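Local coordinates for protein tylactone synthase starter module and modules 1 & 2 (Streptomyces fradiae, PDB 2Z5L) that probably catalyses NADPH-dependent reduction of a beta-keto group, setting the alcohol's chirality, as the first ketoreductase domain of the tylosin polyketide synthase, at residues I345-V350 / A399-Y404; F389-G394 / A406-L411. All coordinates share one frame; numbering follows the deposited sequence.

Interaction 1. Residues I345-V350 / A399-Y404; sequences ILDDAV and AGQGAY
Q401 and D347 make the straightest bond between I345-V350 and A399-Y404: Q401 NE2 donates to the backbone O of D347 at 3.0 Å, with 161° at the hydrogen. The donor lies almost on the extension of the carbonyl bond (C=O...N angle 167°), and the acceptor lies in the plane of the Q401 amide. That amide is held from outside as well, E444 accepting from NE2 and N398 bonding OE1, which supports its modelled orientation.

The D347 side chain works at the helix start. With CG trans to the backbone N (chi1 174°), its carboxylate reaches over the first turn, where OD2 takes a weak bond from Y404 N at 3.1 Å. Near V350 the backbones meet directly, through a short but bent and therefore weak bond from A349 N to G400 O (2.8 Å). Water 2 joins A349 O (2.6 Å) to G402 N (2.9 Å), while water 1 lies between A349 O and D347 OD2.

Around these bonds the side chains pack. D347 CB rests 3.7 Å from Y404 CB as the two side chains run past each other in opposite senses, and Y404 CE1 comes within 3.6 Å of I345 O.

L346, D347 and D348 spell the Leu-Asp-Asp signature of B-type ketoreductases. Of the two aspartates, D347 is the buried one and turns inward. Its carboxylate beside the N-terminus of helix 402-419 would probably be stabilised as an anion, tying the signature loop to the helix that carries Y404.

Interaction 2. Residues F389-G394 / A406-L411; sequences FSSVTG and AANAAL
N408 sets its amide against S390 and S391, where strand 389-391 gives way to the 3-10 turn. No hydrogen bond crosses between F389-G394 and A406-L411. Although N408 OD1 lies 3.2 Å from S391 N, the angle is too poor for a bond, and the amide is oriented from outside: OD1 accepts from K366 NZ, and ND2 donates to Y404 O one helical turn earlier. These two bonds, one at each end, fix its rotation.

S391 OG and T393 OG1 share a hydrogen bond of 2.9 Å within the turn, whereas S390 OG reaches across to D412 of the same helix as N408.

Between the two segments themselves, van der Waals contact does the joining. S391 CB approaches N408 ND2 to 3.5 Å, and S390 OG lies 3.4 Å from N408 CB. L411, its CG trans to the carbonyl carbon (chi1 -74°), brings CD1 to 3.5 Å from F389 O, whereas A409 CB touches G394 O at 3.8 Å. Strand and helix axes pass 7.3 Å apart at 133°, unusually near for a Rossmann-type unit, consistent with small S390, S391, G394 and A409 (G394 CA to A409 CA 4.6 Å).

K366, S391, Y404 and N408 match the Lys-Ser-Tyr-Asn set of ketoreductases. N408 links the K366 amine to the Y404 main chain, and with S391 packed on its amide this is consistent with a preorganised group; the interface combines close packing with the S390-D412 bond.

In the fold
Both contacts use helix 402-419 within the ketoreductase domain, but at different depths. Interaction 1, about 12 Å from the chain centre to its own centre, is partly buried and fastens a loop over the helix start with direct bonds and bridging water. Interaction 2, about 3 Å from that centre, is wholly buried and packs the next turns of the same helix on strand 386-391, with no hydrogen bond between its two segments. The two sites, whose centres are 11 Å apart, meet directly: Y404 CD2 lies 3.3 Å from T393 OG1, and Y404 CE2 lies 3.6 Å from S391 OG. Y404 is thus shared: its main chain, CB and CE1 serve interaction 1, while CD2 and CE2 lie against interaction 2.

Interaction 1. Residues I345-V350 / A399-Y404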
loop_
_atom_site.group_PDB
_atom_site.type_symbol
_atom_site.label_atom_id
_atom_site.label_comp_id
_atom_site.label_asym_id
_atom_site.label_seq_id
_atom_site.Cartn_x
_atom_site.Cartn_y
_atom_site.Cartn_z
ATOM N N ILE A 345 3.981 -12.469 -3.720
ATOM C CA ILE A 345 5.369 -12.910 -3.712
ATOM C C ILE A 345 6.267 -12.086 -2.811
ATOM O O ILE A 345 6.016 -10.904 -2.575
ATOM C CB ILE A 345 5.966 -12.846 -5.107
ATOM C CG1 ILE A 345 6.096 -11.391 -5.530
ATOM C CG2 ILE A 345 5.078 -13.589 -6.094
ATOM C CD1 ILE A 345 6.878 -11.213 -6.792
ATOM N N LEU A 346 7.330 -12.713 -2.324
ATOM C CA LEU A 346 8.274 -12.026 -1.455
ATOM C C LEU A 346 9.042 -10.988 -2.261
ATOM O O LEU A 346 9.568 -11.273 -3.346
ATOM C CB LEU A 346 9.249 -13.027 -0.816
ATOM C CG LEU A 346 9.570 -12.844 0.677
ATOM C CD1 LEU A 346 10.474 -13.975 1.142
ATOM C CD2 LEU A 346 10.245 -11.491 0.916
ATOM N N ASP A 347 9.076 -9.774 -1.719
ATOM C CA ASP A 347 9.777 -8.656 -2.343
ATOM C C ASP A 347 10.800 -8.010 -1.427
ATOM O O ASP A 347 10.498 -7.656 -0.290
ATOM C CB ASP A 347 8.823 -7.542 -2.786
ATOM C CG ASP A 347 9.572 -6.320 -3.304
ATOM O OD1 ASP A 347 10.466 -6.514 -4.161
ATOM O OD2 ASP A 347 9.280 -5.174 -2.866
ATOM N N ASP A 348 12.015 -7.854 -1.935
ATOM C CA ASP A 348 13.064 -7.193 -1.181
ATOM C C ASP A 348 14.137 -6.647 -2.118
ATOM O O ASP A 348 15.158 -7.284 -2.385
ATOM C CB ASP A 348 13.646 -8.114 -0.076
ATOM C CG ASP A 348 14.262 -9.409 -0.611
ATOM O OD1 ASP A 348 13.583 -10.128 -1.399
ATOM O OD2 ASP A 348 15.412 -9.717 -0.203
ATOM N N ALA A 349 13.859 -5.454 -2.636
ATOM C CA ALA A 349 14.758 -4.754 -3.538
ATOM C C ALA A 349 14.688 -3.249 -3.267
ATOM O O ALA A 349 13.617 -2.647 -3.357
ATOM C CB ALA A 349 14.378 -5.044 -4.989
ATOM N N VAL A 350 15.826 -2.654 -2.915
ATOM C CA VAL A 350 15.889 -1.227 -2.654
ATOM C C VAL A 350 15.616 -0.459 -3.931
ATOM O O VAL A 350 15.759 -0.987 -5.039
ATOM C CB VAL A 350 17.281 -0.802 -2.125
ATOM C CG1 VAL A 350 17.492 -1.360 -0.733
ATOM C CG2 VAL A 350 18.360 -1.300 -3.072
ATOM N N ALA A 399 11.708 0.173 4.320
ATOM C CA ALA A 399 12.783 0.151 3.334
ATOM C C ALA A 399 12.980 -1.175 2.593
ATOM O O ALA A 399 12.742 -2.251 3.142
ATOM C CB ALA A 399 14.105 0.562 4.003
ATOM N N GLY A 400 13.443 -1.082 1.348
ATOM C CA GLY A 400 13.690 -2.267 0.551
ATOM C C GLY A 400 12.452 -2.918 -0.027
ATOM O O GLY A 400 12.581 -3.884 -0.767
ATOM N N GLN A 401 11.259 -2.420 0.299
ATOM C CA GLN A 401 10.038 -3.024 -0.231
ATOM C C GLN A 401 9.095 -2.000 -0.894
ATOM O O GLN A 401 7.879 -1.960 -0.614
ATOM C CB GLN A 401 9.315 -3.778 0.887
ATOM C CG GLN A 401 10.134 -4.891 1.483
ATOM C CD GLN A 401 9.370 -5.624 2.544
ATOM O OE1 GLN A 401 9.009 -5.051 3.584
ATOM N NE2 GLN A 401 9.098 -6.903 2.292
ATOM N N GLY A 402 9.661 -1.167 -1.762
ATOM C CA GLY A 402 8.876 -0.147 -2.440
ATOM C C GLY A 402 7.828 -0.729 -3.376
ATOM O O GLY A 402 6.703 -0.238 -3.444
ATOM N N ALA A 403 8.179 -1.790 -4.090
ATOM C CA ALA A 403 7.242 -2.377 -5.036
ATOM C C ALA A 403 6.166 -3.099 -4.261
ATOM O O ALA A 403 5.000 -3.140 -4.663
ATOM C CB ALA A 403 7.975 -3.346 -5.975
ATOM N N TYR A 404 6.552 -3.672 -3.131
ATOM C CA TYR A 404 5.592 -4.391 -2.301
ATOM C C TYR A 404 4.610 -3.426 -1.620
ATOM O O TYR A 404 3.425 -3.740 -1.429
ATOM C CB TYR A 404 6.335 -5.221 -1.249
ATOM C CG TYR A 404 5.494 -6.294 -0.607
ATOM C CD1 TYR A 404 4.915 -7.307 -1.380
ATOM C CD2 TYR A 404 5.332 -6.348 0.781
ATOM C CE1 TYR A 404 4.213 -8.347 -0.793
ATOM C CE2 TYR A 404 4.632 -7.383 1.380
ATOM C CZ TYR A 404 4.077 -8.383 0.587
ATOM O OH TYR A 404 3.417 -9.439 1.163
HETATM O O HOH W 1 11.118 -3.267 -4.410
HETATM O O HOH W 2 12.401 -0.518 -2.409
#

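Interaction 2. Residues F389-G394 / A406-L411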
loop_
_atom_site.group_PDB
_atom_site.type_symbol
_atom_site.label_atom_id
_atom_site.label_comp_id
_atom_site.label_asym_id
_atom_site.label_seq_id
_atom_site.Cartn_x
_atom_site.Cartn_y
_atom_site.Cartn_z
ATOM N N PHE A 389 -5.454 -9.676 1.874
ATOM C CA PHE A 389 -4.327 -9.732 2.808
ATOM C C PHE A 389 -3.279 -8.734 2.362
ATOM O O PHE A 389 -2.517 -8.982 1.433
ATOM C CB PHE A 389 -3.728 -11.140 2.840
ATOM C CG PHE A 389 -4.521 -12.101 3.661
ATOM C CD1 PHE A 389 -5.827 -12.418 3.304
ATOM C CD2 PHE A 389 -3.974 -12.683 4.796
ATOM C CE1 PHE A 389 -6.582 -13.305 4.067
ATOM C CE2 PHE A 389 -4.723 -13.571 5.562
ATOM C CZ PHE A 389 -6.034 -13.883 5.193
ATOM N N SER A 390 -3.270 -7.591 3.031
ATOM C CA SER A 390 -2.332 -6.536 2.737
ATOM C C SER A 390 -1.127 -6.707 3.663
ATOM O O SER A 390 -0.977 -7.729 4.327
ATOM C CB SER A 390 -3.009 -5.174 2.951
ATOM O OG SER A 390 -2.192 -4.123 2.495
ATOM N N SER A 391 -0.279 -5.690 3.692
ATOM C CA SER A 391 0.928 -5.669 4.508
ATOM C C SER A 391 1.078 -4.263 5.093
ATOM O O SER A 391 0.689 -3.274 4.465
ATOM C CB SER A 391 2.150 -5.993 3.642
ATOM O OG SER A 391 3.347 -5.867 4.395
ATOM N N VAL A 392 1.654 -4.186 6.288
ATOM C CA VAL A 392 1.875 -2.906 6.959
ATOM C C VAL A 392 2.888 -2.085 6.152
ATOM O O VAL A 392 3.001 -0.866 6.317
ATOM C CB VAL A 392 2.419 -3.115 8.394
ATOM C CG1 VAL A 392 3.823 -3.670 8.333
ATOM C CG2 VAL A 392 2.377 -1.804 9.169
ATOM N N THR A 393 3.610 -2.763 5.264
ATOM C CA THR A 393 4.594 -2.096 4.428
ATOM C C THR A 393 3.924 -1.053 3.541
ATOM O O THR A 393 4.527 -0.031 3.205
ATOM C CB THR A 393 5.339 -3.097 3.535
ATOM O OG1 THR A 393 4.397 -3.776 2.697
ATOM C CG2 THR A 393 6.095 -4.121 4.398
ATOM N N GLY A 394 2.675 -1.320 3.166
ATOM C CA GLY A 394 1.936 -0.406 2.318
ATOM C C GLY A 394 1.110 0.608 3.087
ATOM O O GLY A 394 0.377 1.385 2.470
ATOM N N ALA A 406 3.715 -0.477 -2.821
ATOM C CA ALA A 406 2.805 0.087 -3.806
ATOM C C ALA A 406 1.648 -0.897 -3.981
ATOM O O ALA A 406 0.480 -0.514 -3.896
ATOM C CB ALA A 406 3.521 0.322 -5.138
ATOM N N ALA A 407 1.984 -2.172 -4.167
ATOM C CA ALA A 407 0.983 -3.215 -4.386
ATOM C C ALA A 407 -0.016 -3.368 -3.239
ATOM O O ALA A 407 -1.226 -3.450 -3.457
ATOM C CB ALA A 407 1.674 -4.549 -4.652
ATOM N N ASN A 408 0.492 -3.428 -2.015
ATOM C CA ASN A 408 -0.374 -3.561 -0.863
ATOM C C ASN A 408 -1.215 -2.288 -0.698
ATOM O O ASN A 408 -2.415 -2.369 -0.411
ATOM C CB ASN A 408 0.461 -3.916 0.371
ATOM C CG ASN A 408 0.878 -5.377 0.358
ATOM O OD1 ASN A 408 0.041 -6.265 0.535
ATOM N ND2 ASN A 408 2.158 -5.636 0.124
ATOM N N ALA A 409 -0.617 -1.121 -0.925
ATOM C CA ALA A 409 -1.381 0.121 -0.840
ATOM C C ALA A 409 -2.600 0.005 -1.784
ATOM O O ALA A 409 -3.699 0.437 -1.437
ATOM C CB ALA A 409 -0.500 1.317 -1.235
ATOM N N ALA A 410 -2.414 -0.593 -2.962
ATOM C CA ALA A 410 -3.517 -0.751 -3.915
ATOM C C ALA A 410 -4.629 -1.700 -3.468
ATOM O O ALA A 410 -5.795 -1.534 -3.860
ATOM C CB ALA A 410 -2.997 -1.197 -5.285
ATOM N N LEU A 411 -4.282 -2.726 -2.702
ATOM C CA LEU A 411 -5.289 -3.652 -2.219
ATOM C C LEU A 411 -6.226 -2.879 -1.300
ATOM O O LEU A 411 -7.441 -3.052 -1.352
ATOM C CB LEU A 411 -4.651 -4.813 -1.438
ATOM C CG LEU A 411 -3.905 -5.884 -2.251
ATOM C CD1 LEU A 411 -3.316 -6.938 -1.323
ATOM C CD2 LEU A 411 -4.867 -6.524 -3.249
#